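Local coordinates for DyP-type peroxidase (Pleurotus ostreatus PC15, PDB 6FSK), which is a fungal dye-decolorizing peroxidase that carries heme b and probably oxidises dyes and other substrates, Mn(II) among them, at the expense of hydrogen peroxide, at residues A287-T292 against K323-A328; F310-S315 against Y334-L339. The protein carries 1 engineered substitution. All coordinates share one frame; numbering follows the deposited sequence.

Contact 1. Residues A287-T292 against K323-A328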
# COMPACT_ATOMS: atom_id res chain seq x y z
N ALA A 287 13.15 -4.51 -12.87
CA ALA A 287 13.74 -5.82 -13.00
C ALA A 287 14.11 -6.37 -11.58
O ALA A 287 14.80 -5.69 -10.84
CB ALA A 287 14.98 -5.78 -13.88
N PRO A 288 13.72 -7.59 -11.25
CA PRO A 288 13.99 -8.11 -9.95
C PRO A 288 15.42 -8.52 -9.84
O PRO A 288 15.93 -9.21 -10.74
CB PRO A 288 13.03 -9.26 -9.83
CG PRO A 288 12.78 -9.69 -11.26
CD PRO A 288 12.89 -8.51 -12.04
N ILE A 289 16.08 -8.15 -8.74
CA ILE A 289 17.47 -8.51 -8.55
C ILE A 289 17.59 -10.02 -8.37
O ILE A 289 18.67 -10.59 -8.65
CB ILE A 289 18.14 -7.75 -7.38
CG1 ILE A 289 17.55 -8.18 -6.09
CG2 ILE A 289 18.10 -6.24 -7.65
CD1 ILE A 289 18.11 -7.38 -4.92
N GLU A 290 16.57 -10.76 -7.90
CA GLU A 290 16.68 -12.17 -7.74
C GLU A 290 16.96 -12.86 -9.08
O GLU A 290 17.63 -13.90 -9.09
CB GLU A 290 15.40 -12.71 -7.10
CG GLU A 290 15.29 -14.19 -6.85
CD GLU A 290 16.31 -14.74 -5.85
OE1 GLU A 290 17.00 -13.97 -5.10
OE2 GLU A 290 16.37 -15.99 -5.78
N ILE A 291 16.42 -12.30 -10.16
CA ILE A 291 16.65 -12.84 -11.54
C ILE A 291 17.91 -12.21 -12.09
O ILE A 291 18.76 -12.96 -12.71
CB ILE A 291 15.43 -12.61 -12.43
CG1 ILE A 291 14.22 -13.32 -11.84
CG2 ILE A 291 15.71 -13.06 -13.89
CD1 ILE A 291 12.91 -13.20 -12.60
N THR A 292 18.11 -10.90 -11.96
CA THR A 292 19.27 -10.22 -12.51
C THR A 292 20.04 -9.44 -11.43
O THR A 292 19.84 -8.24 -11.25
CB THR A 292 18.90 -9.38 -13.75
OG1 THR A 292 20.06 -8.84 -14.37
CG2 THR A 292 17.90 -8.27 -13.45
N LYS A 323 22.29 -12.73 -4.18
CA LYS A 323 21.37 -12.18 -5.21
C LYS A 323 20.50 -11.09 -4.63
O LYS A 323 20.12 -10.19 -5.35
CB LYS A 323 20.52 -13.24 -5.87
CG LYS A 323 21.40 -14.23 -6.66
CD LYS A 323 20.50 -15.19 -7.48
CE LYS A 323 21.42 -16.25 -8.07
NZ LYS A 323 20.70 -17.31 -8.89
N CYS A 324 20.16 -11.19 -3.35
CA CYS A 324 19.11 -10.29 -2.74
C CYS A 324 19.32 -10.32 -1.23
O CYS A 324 19.28 -11.42 -0.62
CB CYS A 324 17.73 -10.81 -3.11
SG CYS A 324 16.39 -9.73 -2.49
N PRO A 325 19.51 -9.17 -0.60
CA PRO A 325 19.50 -9.14 0.87
C PRO A 325 18.23 -9.70 1.45
O PRO A 325 17.16 -9.48 0.91
CB PRO A 325 19.67 -7.63 1.21
CG PRO A 325 20.24 -7.02 -0.05
CD PRO A 325 19.67 -7.82 -1.17
N PHE A 326 18.31 -10.32 2.61
CA PHE A 326 17.10 -10.74 3.29
C PHE A 326 16.15 -9.61 3.64
O PHE A 326 14.93 -9.80 3.65
CB PHE A 326 17.47 -11.57 4.54
CG PHE A 326 18.21 -12.85 4.23
CD1 PHE A 326 17.94 -13.61 3.12
CD2 PHE A 326 19.18 -13.27 5.11
CE1 PHE A 326 18.65 -14.82 2.86
CE2 PHE A 326 19.89 -14.44 4.86
CZ PHE A 326 19.62 -15.19 3.72
N ALA A 327 16.74 -8.41 3.86
CA ALA A 327 15.95 -7.25 4.30
C ALA A 327 15.51 -6.32 3.15
O ALA A 327 15.03 -5.22 3.35
CB ALA A 327 16.69 -6.44 5.35
N ALA A 328 15.65 -6.77 1.90
CA ALA A 328 15.12 -5.99 0.76
C ALA A 328 13.65 -5.74 0.96
O ALA A 328 12.94 -6.63 1.48
CB ALA A 328 15.36 -6.75 -0.52
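In the C-terminal half of this DyP-type peroxidase, the loop that leads into the helix carrying the axial heme ligand His329 is met by a second loop, and Ile289 and Glu290 of the latter close on Lys323 and Cys324. No hydrogen bond joins the two segments, and the contact is one of van der Waals packing between irregular backbones. Residues 289-291 have helical torsions, and the turn is tied by Pro288 O, which accepts from both Ile291 N and Thr292 N. Ile289 reaches across with its longer branch: chi1 of 68° sets CG1 between the backbone N and the carbonyl carbon, 3.3 Å from Lys323 O. Beyond it, CD1 of Ile289 settles beside Cys324, 3.8 Å from SG, and touches the ring carbon CD of Pro325 at 4.1 Å. Glu290 meets the first side-chain carbons of Lys323 and Cys324. Its chain bends at chi2 (64°), and the carboxylate oxygen OE1 rests 3.7 Å from Lys323 CB and almost as near to Cys324 CB. Cys324 therefore sits between the Ile289 branch and the Glu290 carboxylate. Lys323, extended beyond CG, crosses the Glu290 side chain at about a right angle and lays its CD 3.5 Å from Glu290 O. The opposite charges do not touch, since Glu290 OE2 and Lys323 NZ are 5.5 Å apart, so any attraction between them is probably weak and not a salt bridge. Around this junction, Ile289 also packs on Ala277 and Arg278 of helix 268-280, Pro288 and Ile291 lean on Leu300 of helix 298-302, and Cys324 touches Arg331 of helix 329-333, before which Ala328 holds the N-cap position.

Contact 2. Residues F310-S315 against Y334-L339. With HEM (protoporphyrin IX containing Fe), chain C.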
# COMPACT_ATOMS: atom_id res chain seq x y z
N PHE A 310 9.80 -15.45 -9.59
CA PHE A 310 10.92 -15.79 -8.68
C PHE A 310 10.30 -16.03 -7.33
O PHE A 310 9.16 -15.57 -7.07
CB PHE A 310 11.99 -14.70 -8.60
CG PHE A 310 11.47 -13.35 -8.13
CD1 PHE A 310 10.95 -12.46 -9.02
CD2 PHE A 310 11.53 -13.01 -6.79
CE1 PHE A 310 10.48 -11.24 -8.61
CE2 PHE A 310 11.09 -11.81 -6.37
CZ PHE A 310 10.57 -10.94 -7.25
N ASP A 311 10.96 -16.82 -6.49
CA ASP A 311 10.44 -17.14 -5.20
C ASP A 311 11.49 -17.10 -4.08
O ASP A 311 11.18 -17.42 -2.96
CB ASP A 311 9.72 -18.48 -5.22
CG ASP A 311 10.64 -19.64 -5.63
OD1 ASP A 311 11.85 -19.51 -5.76
OD2 ASP A 311 10.12 -20.74 -5.88
N PHE A 312 12.72 -16.70 -4.42
CA PHE A 312 13.88 -16.72 -3.50
C PHE A 312 14.48 -18.12 -3.20
O PHE A 312 15.45 -18.22 -2.44
CB PHE A 312 13.68 -15.92 -2.20
CG PHE A 312 13.10 -14.53 -2.41
CD1 PHE A 312 13.74 -13.59 -3.14
CD2 PHE A 312 11.97 -14.16 -1.75
CE1 PHE A 312 13.24 -12.32 -3.33
CE2 PHE A 312 11.42 -12.87 -1.91
CZ PHE A 312 12.09 -11.98 -2.69
N GLY A 313 13.98 -19.09 -3.90
CA GLY A 313 14.49 -20.45 -3.83
C GLY A 313 14.63 -20.92 -2.42
O GLY A 313 13.75 -20.78 -1.59
N ASP A 314 15.79 -21.51 -2.09
CA ASP A 314 16.10 -21.87 -0.73
C ASP A 314 17.27 -20.99 -0.19
O ASP A 314 17.98 -21.37 0.74
CB ASP A 314 16.47 -23.38 -0.61
CG ASP A 314 17.72 -23.73 -1.44
OD1 ASP A 314 18.22 -22.91 -2.22
OD2 ASP A 314 18.22 -24.88 -1.28
N SER A 315 17.35 -19.73 -0.67
CA SER A 315 18.48 -18.89 -0.30
C SER A 315 18.51 -18.57 1.19
O SER A 315 19.57 -18.42 1.80
CB SER A 315 18.57 -17.68 -1.18
OG SER A 315 17.32 -16.95 -1.11
N TYR A 334 6.65 -9.33 1.04
CA TYR A 334 6.13 -10.61 0.54
C TYR A 334 7.29 -11.61 0.55
O TYR A 334 8.08 -11.71 -0.41
CB TYR A 334 5.53 -10.50 -0.84
CG TYR A 334 5.02 -11.82 -1.42
CD1 TYR A 334 4.54 -12.80 -0.64
CD2 TYR A 334 5.00 -11.99 -2.80
CE1 TYR A 334 4.10 -14.01 -1.22
CE2 TYR A 334 4.56 -13.14 -3.37
CZ TYR A 334 4.09 -14.13 -2.57
OH TYR A 334 3.71 -15.33 -3.22
N PRO A 335 7.38 -12.41 1.60
CA PRO A 335 8.56 -13.31 1.78
C PRO A 335 8.71 -14.45 0.79
O PRO A 335 9.78 -15.07 0.74
CB PRO A 335 8.38 -13.84 3.21
CG PRO A 335 7.68 -12.71 3.91
CD PRO A 335 6.70 -12.20 2.90
N ARG A 336 7.66 -14.77 0.05
CA ARG A 336 7.73 -15.91 -0.88
C ARG A 336 8.26 -17.16 -0.19
O ARG A 336 7.80 -17.54 0.91
CB ARG A 336 8.49 -15.55 -2.18
CG ARG A 336 7.89 -14.24 -2.81
CD ARG A 336 8.46 -13.93 -4.19
NE ARG A 336 8.09 -12.58 -4.60
CZ ARG A 336 7.67 -12.23 -5.79
NH1 ARG A 336 7.69 -13.10 -6.79
NH2 ARG A 336 7.23 -11.00 -5.97
N ASN A 337 9.21 -17.86 -0.83
CA ASN A 337 9.66 -19.13 -0.24
C ASN A 337 10.39 -18.99 1.07
O ASN A 337 10.54 -19.98 1.83
CB ASN A 337 10.61 -19.83 -1.17
CG ASN A 337 9.96 -20.52 -2.27
OD1 ASN A 337 8.78 -20.48 -2.40
ND2 ASN A 337 10.77 -21.28 -3.04
N ASP A 338 10.77 -17.77 1.45
CA ASP A 338 11.37 -17.67 2.78
C ASP A 338 10.45 -18.27 3.85
O ASP A 338 10.93 -18.94 4.80
CB ASP A 338 11.69 -16.24 3.15
CG ASP A 338 12.84 -15.65 2.40
OD1 ASP A 338 13.52 -16.30 1.60
OD2 ASP A 338 13.08 -14.42 2.67
N LEU A 339 9.12 -18.00 3.73
CA LEU A 339 8.15 -18.59 4.63
C LEU A 339 7.40 -19.79 4.05
O LEU A 339 7.01 -20.66 4.85
CB LEU A 339 7.16 -17.59 5.20
CG LEU A 339 7.74 -16.37 5.93
CD1 LEU A 339 6.68 -15.41 6.42
CD2 LEU A 339 8.63 -16.77 7.08
CHA HEM C . 6.41 -3.55 -3.37
CHB HEM C . 7.93 1.00 -2.94
CHC HEM C . 5.37 1.40 1.12
CHD HEM C . 4.09 -3.26 0.87
C1A HEM C . 7.06 -2.35 -3.65
C2A HEM C . 7.89 -2.08 -4.79
C3A HEM C . 8.27 -0.80 -4.70
C4A HEM C . 7.75 -0.30 -3.46
CMA HEM C . 9.19 -0.08 -5.62
CAA HEM C . 8.26 -3.09 -5.86
CBA HEM C . 7.38 -3.16 -7.10
CGA HEM C . 6.02 -3.73 -6.83
O1A HEM C . 5.87 -4.94 -6.66
O2A HEM C . 5.04 -2.94 -6.81
C1B HEM C . 7.38 1.55 -1.78
C2B HEM C . 7.50 2.87 -1.35
C3B HEM C . 6.77 3.04 -0.22
C4B HEM C . 6.19 1.71 0.05
CMB HEM C . 8.36 3.93 -1.99
CAB HEM C . 6.54 4.19 0.69
CBB HEM C . 6.70 5.44 0.32
C1C HEM C . 4.85 0.20 1.50
C2C HEM C . 4.13 -0.13 2.65
C3C HEM C . 3.78 -1.45 2.63
C4C HEM C . 4.25 -1.95 1.36
CMC HEM C . 3.79 0.86 3.74
CAC HEM C . 3.10 -2.34 3.61
CBC HEM C . 3.13 -2.14 4.94
C1D HEM C . 4.58 -3.69 -0.37
C2D HEM C . 4.22 -5.04 -0.90
C3D HEM C . 4.85 -5.08 -2.13
C4D HEM C . 5.60 -3.84 -2.25
CMD HEM C . 3.34 -6.06 -0.30
CAD HEM C . 4.90 -6.25 -3.11
CBD HEM C . 5.97 -7.24 -2.80
CGD HEM C . 5.90 -8.44 -3.71
O1D HEM C . 7.00 -8.73 -4.24
O2D HEM C . 4.83 -8.97 -3.96
NA HEM C . 7.06 -1.28 -2.76
NB HEM C . 6.65 0.84 -0.89
NC HEM C . 5.03 -0.99 0.76
ND HEM C . 5.45 -3.07 -1.17
FE HEM C . 6.11 -1.16 -0.99
O HOH W 1 14.46 -18.60 0.63
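The backbones of 310-315 and 334-339 come closest at Asp311 and Arg336, where Asn337 N, in the first turn of helix 337-340, donates to Asp311 O at 2.9 Å. Arg336, at the N-cap position, extends its chain from CG to NE (chi3 -168°), and its guanidinium lies flat on the Phe310 ring, planes 8° apart, with CZ 3.9 Å from the ring centroid in a cation-pi stack; Tyr334 CE2 approaches the opposite face toward the rim. Edge-on, NH1 donates to Phe310 O at 2.9 Å and NH2 to heme propionate O1D, also at 2.9 Å, while Asn308 takes a further bond from NH2. The stack and the in-plane bonds to Phe310 O and heme O1D together fix the rotation of the group. The Phe312 ring turns its edge to the carbonyls of Tyr334 and Pro335, its CD2 3.4 Å from Pro335 O. Asp311 OD1 accepts from Gly313 N in an Asx turn, and Asn337 ND2 makes a weak bond to Gly313 O. The Asp311 carboxylate and Asn337 amide meet with planes 40° apart, OD2 3.0 Å from ND2. A water lies 2.7 Å from Asp338 OD1 and 3.2 Å from Gly313 O, bridging the segments, and Asp338 OD2 forms a salt bridge with Arg331. An arginine paired with a heme propionate and held by second-shell groups, here Phe310 and Asn308, makes this contact part of the heme-binding site.

In the fold
Contacts 1 and 2 interleave along the chain, with 310-315 falling between the two segments of contact 1 and 323-328 between those of contact 2. Their centres are 10 Å apart, and they meet directly: Pro288 CB packs 3.5 Å from Phe310 CE1, and Glu290 OE2 lies 3.5 Å from Phe312 CA. Contact 2 reaches the heme itself through Arg336, whereas contact 1 stands one layer back, the nearest approach of the Cys324 side chain being about 10 Å to the heme and about 9 Å to the side chain of the axial ligand His329. Helix 329-333, carrying His329, links 323-328 to 334-339.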